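Local atomic coordinates of NAD nucleotidase (Haemophilus influenzae, PDB entry 3ZTV), a protein that hydrolyses NAD to adenosine and nicotinamide riboside in the periplasm, acting as a zinc-dependent pyrophosphatase and 5'-nucleotidase with broad nucleotide specificity. Residues A154-D159 with N196-L201; D70-T75 with N102-A107. All coordinates share one frame; numbering follows the deposited sequence.

Contact 1: A154-D159 with N196-L201; sequences AIIGLD and NKIILL
I156 and L200 cross obliquely on one face of a parallel strand pair, methyl to methyl, with I156 CG2 3.8 Å from L200 CD1. L200 carries CG anti to its backbone N (chi1 -178°), which brings CD1 back over the neighbouring strand, close to the I156 carbonyl and to L158 CB. The other end of I156, CD1, reaches back to I198 CG2 at 3.7 Å, and A154 extends the same apolar face. Helix 179-191 covers this face through L190, M186 and T182. On the reverse face I155 CD1 touches both I199 CG2, 4.1 Å away, and L201 CB, 4.2 Å away; I155 and L201 both rest on L66 of strand 63-67. G157, the bridge partner of L201, adds no side chain here.

The axes of the two short strand segments come within 4.7 Å between these layers. The carbonyl of A154 accepts I199 N at 2.8 Å, and that of I156 accepts L201 N. In return, I199 O takes I156 N. The last bond is less straight: L158 N reaches L201 O with an N-H...O angle of 131°. At the opposite end A154 N meets K197 O at 3.0 Å, and the K197 side chain turns away to a salt bridge with E151 and a hydrogen bond to N196 OD1. With helix 179-191 linking the two strands, this is a beta-alpha-beta crossover of the calcineurin-like phosphoesterase fold, in which two sheets face each other between helical layers.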
loop_
_atom_site.group_PDB
_atom_site.type_symbol
_atom_site.label_atom_id
_atom_site.label_comp_id
_atom_site.label_asym_id
_atom_site.label_seq_id
_atom_site.Cartn_x
_atom_site.Cartn_y
_atom_site.Cartn_z
ATOM N N ALA A 154 22.241 1.733 -10.289
ATOM C CA ALA A 154 21.486 0.767 -9.502
ATOM C C ALA A 154 20.464 0.046 -10.365
ATOM O O ALA A 154 19.862 0.638 -11.269
ATOM C CB ALA A 154 20.793 1.467 -8.341
ATOM N N ILE A 155 20.269 -1.239 -10.079
ATOM C CA ILE A 155 19.191 -1.991 -10.694
ATOM C C ILE A 155 18.344 -2.640 -9.596
ATOM O O ILE A 155 18.874 -3.261 -8.671
ATOM C CB ILE A 155 19.714 -3.014 -11.722
ATOM C CG1 ILE A 155 18.546 -3.746 -12.389
ATOM C CG2 ILE A 155 20.713 -3.957 -11.097
ATOM C CD1 ILE A 155 18.922 -4.469 -13.673
ATOM N N ILE A 156 17.033 -2.457 -9.697
ATOM C CA ILE A 156 16.063 -2.903 -8.698
ATOM C C ILE A 156 15.157 -3.947 -9.343
ATOM O O ILE A 156 14.676 -3.736 -10.454
ATOM C CB ILE A 156 15.173 -1.719 -8.239
ATOM C CG1 ILE A 156 16.007 -0.580 -7.656
ATOM C CG2 ILE A 156 14.107 -2.159 -7.237
ATOM C CD1 ILE A 156 15.242 0.717 -7.596
ATOM N N GLY A 157 14.909 -5.072 -8.669
ATOM C CA GLY A 157 13.988 -6.060 -9.202
ATOM C C GLY A 157 12.583 -5.862 -8.660
ATOM O O GLY A 157 12.418 -5.350 -7.549
ATOM N N LEU A 158 11.567 -6.302 -9.401
ATOM C CA LEU A 158 10.177 -6.129 -8.972
ATOM C C LEU A 158 9.271 -7.184 -9.599
ATOM O O LEU A 158 9.428 -7.508 -10.782
ATOM C CB LEU A 158 9.672 -4.726 -9.356
ATOM C CG LEU A 158 8.524 -4.119 -8.536
ATOM C CD1 LEU A 158 8.992 -3.697 -7.150
ATOM C CD2 LEU A 158 7.926 -2.914 -9.272
ATOM N N ASP A 159 8.298 -7.674 -8.830
ATOM C CA ASP A 159 7.334 -8.663 -9.324
ATOM C C ASP A 159 5.911 -8.140 -9.263
ATOM O O ASP A 159 5.593 -7.226 -8.493
ATOM C CB ASP A 159 7.422 -9.933 -8.471
ATOM C CG ASP A 159 7.055 -11.218 -9.232
ATOM O OD1 ASP A 159 6.489 -11.183 -10.350
ATOM O OD2 ASP A 159 7.342 -12.311 -8.668
ATOM N N ASN A 196 22.256 8.479 -9.415
ATOM C CA ASN A 196 21.236 9.188 -10.173
ATOM C C ASN A 196 20.876 8.462 -11.468
ATOM O O ASN A 196 20.230 9.033 -12.340
ATOM C CB ASN A 196 21.661 10.642 -10.448
ATOM C CG ASN A 196 22.948 10.743 -11.255
ATOM O OD1 ASN A 196 23.304 9.841 -12.014
ATOM N ND2 ASN A 196 23.653 11.862 -11.102
ATOM N N LYS A 197 21.279 7.196 -11.560
ATOM C CA LYS A 197 20.978 6.350 -12.705
ATOM C C LYS A 197 20.417 5.050 -12.144
ATOM O O LYS A 197 21.120 4.302 -11.446
ATOM C CB LYS A 197 22.245 6.100 -13.514
ATOM C CG LYS A 197 22.799 7.372 -14.139
ATOM C CD LYS A 197 24.138 7.121 -14.816
ATOM C CE LYS A 197 25.277 7.075 -13.822
ATOM N NZ LYS A 197 25.534 8.430 -13.259
ATOM N N ILE A 198 19.140 4.796 -12.438
ATOM C CA ILE A 198 18.416 3.676 -11.834
ATOM C C ILE A 198 17.586 2.937 -12.882
ATOM O O ILE A 198 16.795 3.551 -13.623
ATOM C CB ILE A 198 17.518 4.147 -10.667
ATOM C CG1 ILE A 198 18.376 4.844 -9.600
ATOM C CG2 ILE A 198 16.763 2.975 -10.059
ATOM C CD1 ILE A 198 17.612 5.317 -8.358
ATOM N N ILE A 199 17.790 1.620 -12.929
ATOM C CA ILE A 199 17.074 0.726 -13.825
ATOM C C ILE A 199 16.141 -0.137 -12.986
ATOM O O ILE A 199 16.549 -0.673 -11.950
ATOM C CB ILE A 199 18.048 -0.238 -14.539
ATOM C CG1 ILE A 199 19.188 0.526 -15.213
ATOM C CG2 ILE A 199 17.297 -1.150 -15.523
ATOM C CD1 ILE A 199 18.743 1.488 -16.252
ATOM N N LEU A 200 14.892 -0.264 -13.420
ATOM C CA LEU A 200 13.937 -1.144 -12.755
ATOM C C LEU A 200 13.660 -2.333 -13.689
ATOM O O LEU A 200 13.220 -2.154 -14.830
ATOM C CB LEU A 200 12.654 -0.370 -12.459
ATOM C CG LEU A 200 11.540 -1.114 -11.727
ATOM C CD1 LEU A 200 11.986 -1.461 -10.317
ATOM C CD2 LEU A 200 10.269 -0.281 -11.698
ATOM N N LEU A 201 13.958 -3.533 -13.205
ATOM C CA LEU A 201 13.739 -4.787 -13.926
ATOM C C LEU A 201 12.473 -5.397 -13.324
ATOM O O LEU A 201 12.504 -5.975 -12.226
ATOM C CB LEU A 201 14.949 -5.705 -13.744
ATOM C CG LEU A 201 14.933 -7.040 -14.487
ATOM C CD1 LEU A 201 14.759 -6.854 -15.996
ATOM C CD2 LEU A 201 16.184 -7.837 -14.186
#

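Contact 2: D70-T75 with N102-A107; sequences DAITGT and NHEFDA. With ZN (zinc ion), chain B; ZN (zinc ion), chain C.
D70 and the N102-H103-E104 turn meet at the two-zinc site of the calcineurin-like phosphoesterase fold, joining its Gly-Asp loop to its Gly-Asn-His-Glu signature. D70 OD2 bridges the metals, which lie 3.2 Å apart, and its bond to the zinc of chain C is 2.4 Å long. Water 1 forms a second bridge. N102 and D226 help complete the shell of the zinc of chain B, while D20 and H22 bind the other ion.

Two N-H groups of H103 fix the carboxylate of D70. The backbone N reaches OD1 at 2.8 Å on the syn side, and ring ND1 approaches OD2 at 3.3 Å from above the carboxylate plane, although OD2 lies close to the plane of the ring. H103 is thus a second-shell residue for the bridging ligand.

Behind D70, the bent chain of E104 (chi2 69°) turns its carboxylate into the backbone of 70-72. OE1 takes D70 N at 2.8 Å through its syn lone pair and also accepts G101 N; OE2 accepts I72 N and, in a weak bond, A71 N. Four peptide N-H groups therefore surround this buried carboxylate, an environment consistent with an ionised glutamate. I72 CG1 lies 3.5 Å from E104 OE2, with L115 of helix 108-116 touching both side chains. T73 crosses H103 at about a right angle: its hydroxyl donates to I72 O at 2.7 Å, and the same OG1 is 3.3 Å from H103 CD2.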
loop_
_atom_site.group_PDB
_atom_site.type_symbol
_atom_site.label_atom_id
_atom_site.label_comp_id
_atom_site.label_asym_id
_atom_site.label_seq_id
_atom_site.Cartn_x
_atom_site.Cartn_y
_atom_site.Cartn_z
ATOM N N ASP A 70 9.530 -14.928 -15.545
ATOM C CA ASP A 70 8.842 -16.069 -16.171
ATOM C C ASP A 70 9.784 -16.831 -17.117
ATOM O O ASP A 70 9.511 -17.030 -18.320
ATOM C CB ASP A 70 7.580 -15.651 -16.921
ATOM C CG ASP A 70 6.372 -15.429 -16.014
ATOM O OD1 ASP A 70 6.444 -15.641 -14.779
ATOM O OD2 ASP A 70 5.331 -15.036 -16.584
ATOM N N ALA A 71 10.898 -17.258 -16.544
ATOM C CA ALA A 71 11.781 -18.205 -17.185
ATOM C C ALA A 71 11.084 -19.550 -17.334
ATOM O O ALA A 71 11.273 -20.228 -18.342
ATOM C CB ALA A 71 13.050 -18.357 -16.369
ATOM N N ILE A 72 10.282 -19.932 -16.338
ATOM C CA ILE A 72 9.745 -21.297 -16.279
ATOM C C ILE A 72 8.245 -21.421 -16.511
ATOM O O ILE A 72 7.486 -20.475 -16.269
ATOM C CB ILE A 72 10.112 -22.005 -14.948
ATOM C CG1 ILE A 72 9.593 -21.226 -13.731
ATOM C CG2 ILE A 72 11.614 -22.246 -14.878
ATOM C CD1 ILE A 72 9.635 -22.055 -12.452
ATOM N N THR A 73 7.861 -22.613 -16.984
ATOM C CA THR A 73 6.492 -23.087 -17.235
ATOM C C THR A 73 6.014 -22.686 -18.613
ATOM O O THR A 73 6.158 -21.530 -19.024
ATOM C CB THR A 73 5.430 -22.707 -16.153
ATOM O OG1 THR A 73 4.966 -21.363 -16.350
ATOM C CG2 THR A 73 5.971 -22.896 -14.746
ATOM N N GLY A 74 5.467 -23.656 -19.339
ATOM C CA GLY A 74 4.887 -23.414 -20.645
ATOM C C GLY A 74 5.125 -24.538 -21.639
ATOM O O GLY A 74 4.435 -24.598 -22.654
ATOM N N THR A 75 6.107 -25.398 -21.363
ATOM C CA THR A 75 6.405 -26.551 -22.222
ATOM C C THR A 75 6.911 -27.704 -21.360
ATOM O O THR A 75 7.180 -27.537 -20.167
ATOM C CB THR A 75 7.520 -26.256 -23.244
ATOM O OG1 THR A 75 8.779 -26.307 -22.571
ATOM C CG2 THR A 75 7.328 -24.893 -23.935
ATOM N N ASN A 102 5.730 -14.219 -12.080
ATOM C CA ASN A 102 4.633 -14.852 -11.367
ATOM C C ASN A 102 4.702 -16.365 -11.461
ATOM O O ASN A 102 4.462 -17.071 -10.473
ATOM C CB ASN A 102 3.249 -14.330 -11.797
ATOM C CG ASN A 102 3.012 -14.417 -13.294
ATOM O OD1 ASN A 102 3.852 -14.009 -14.076
ATOM N ND2 ASN A 102 1.861 -14.924 -13.694
ATOM N N HIS A 103 5.057 -16.887 -12.626
ATOM C CA HIS A 103 5.082 -18.338 -12.807
ATOM C C HIS A 103 6.246 -19.014 -12.097
ATOM O O HIS A 103 6.241 -20.231 -11.921
ATOM C CB HIS A 103 5.047 -18.710 -14.287
ATOM C CG HIS A 103 3.699 -18.549 -14.907
ATOM N ND1 HIS A 103 3.303 -17.403 -15.551
ATOM C CD2 HIS A 103 2.652 -19.402 -14.984
ATOM C CE1 HIS A 103 2.071 -17.555 -16.005
ATOM N NE2 HIS A 103 1.650 -18.759 -15.662
ATOM N N GLU A 104 7.229 -18.238 -11.655
ATOM C CA GLU A 104 8.300 -18.795 -10.845
ATOM C C GLU A 104 7.764 -19.476 -9.576
ATOM O O GLU A 104 8.443 -20.329 -9.004
ATOM C CB GLU A 104 9.327 -17.713 -10.487
ATOM C CG GLU A 104 10.536 -17.655 -11.433
ATOM C CD GLU A 104 10.206 -17.175 -12.833
ATOM O OE1 GLU A 104 9.564 -16.115 -12.964
ATOM O OE2 GLU A 104 10.598 -17.835 -13.815
ATOM N N PHE A 105 6.548 -19.120 -9.156
ATOM C CA PHE A 105 5.938 -19.706 -7.961
ATOM C C PHE A 105 4.872 -20.782 -8.252
ATOM O O PHE A 105 4.209 -21.249 -7.322
ATOM C CB PHE A 105 5.349 -18.598 -7.073
ATOM C CG PHE A 105 6.393 -17.759 -6.394
ATOM C CD1 PHE A 105 6.988 -18.191 -5.219
ATOM C CD2 PHE A 105 6.792 -16.541 -6.932
ATOM C CE1 PHE A 105 7.956 -17.424 -4.584
ATOM C CE2 PHE A 105 7.764 -15.771 -6.304
ATOM C CZ PHE A 105 8.338 -16.211 -5.125
ATOM N N ASP A 106 4.708 -21.179 -9.517
ATOM C CA ASP A 106 3.643 -22.131 -9.883
ATOM C C ASP A 106 3.725 -23.486 -9.172
ATOM O O ASP A 106 2.693 -24.124 -8.946
ATOM C CB ASP A 106 3.625 -22.381 -11.391
ATOM C CG ASP A 106 2.906 -21.289 -12.168
ATOM O OD1 ASP A 106 2.540 -20.236 -11.573
ATOM O OD2 ASP A 106 2.722 -21.488 -13.387
ATOM N N ALA A 107 4.938 -23.926 -8.850
ATOM C CA ALA A 107 5.143 -25.189 -8.141
ATOM C C ALA A 107 5.585 -24.933 -6.698
ATOM O O ALA A 107 6.335 -25.716 -6.111
ATOM C CB ALA A 107 6.148 -26.073 -8.897
HETATM ZN ZN ZN B . 4.238 -13.292 -15.955
HETATM ZN ZN ZN C . 4.714 -14.648 -18.847
HETATM O O HOH W 1 3.296 -13.709 -17.677
#

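Contact 2 forms part of the zinc centre, whereas contact 1 joins two neighbouring strands of a sheet whose C-terminal strand ends approach it; their centres are 22 Å apart. Strand 151-159 nevertheless reaches the signature turn: D159 OD1 lies 3.6 Å from N102 N, and D159 OD2 is 4.2 Å from F105 CE2, both as packing. The partner strand runs on past L201 to H203, whose side chain touches D70 and N102 near the zinc of chain B and, by similarity, may ligate that ion. The L158 side chain remains about 12 Å from a zinc ion. Neither contact belongs to the adenosine pocket, which is lined by residues such as F432 and Y516 of the C-terminal domain.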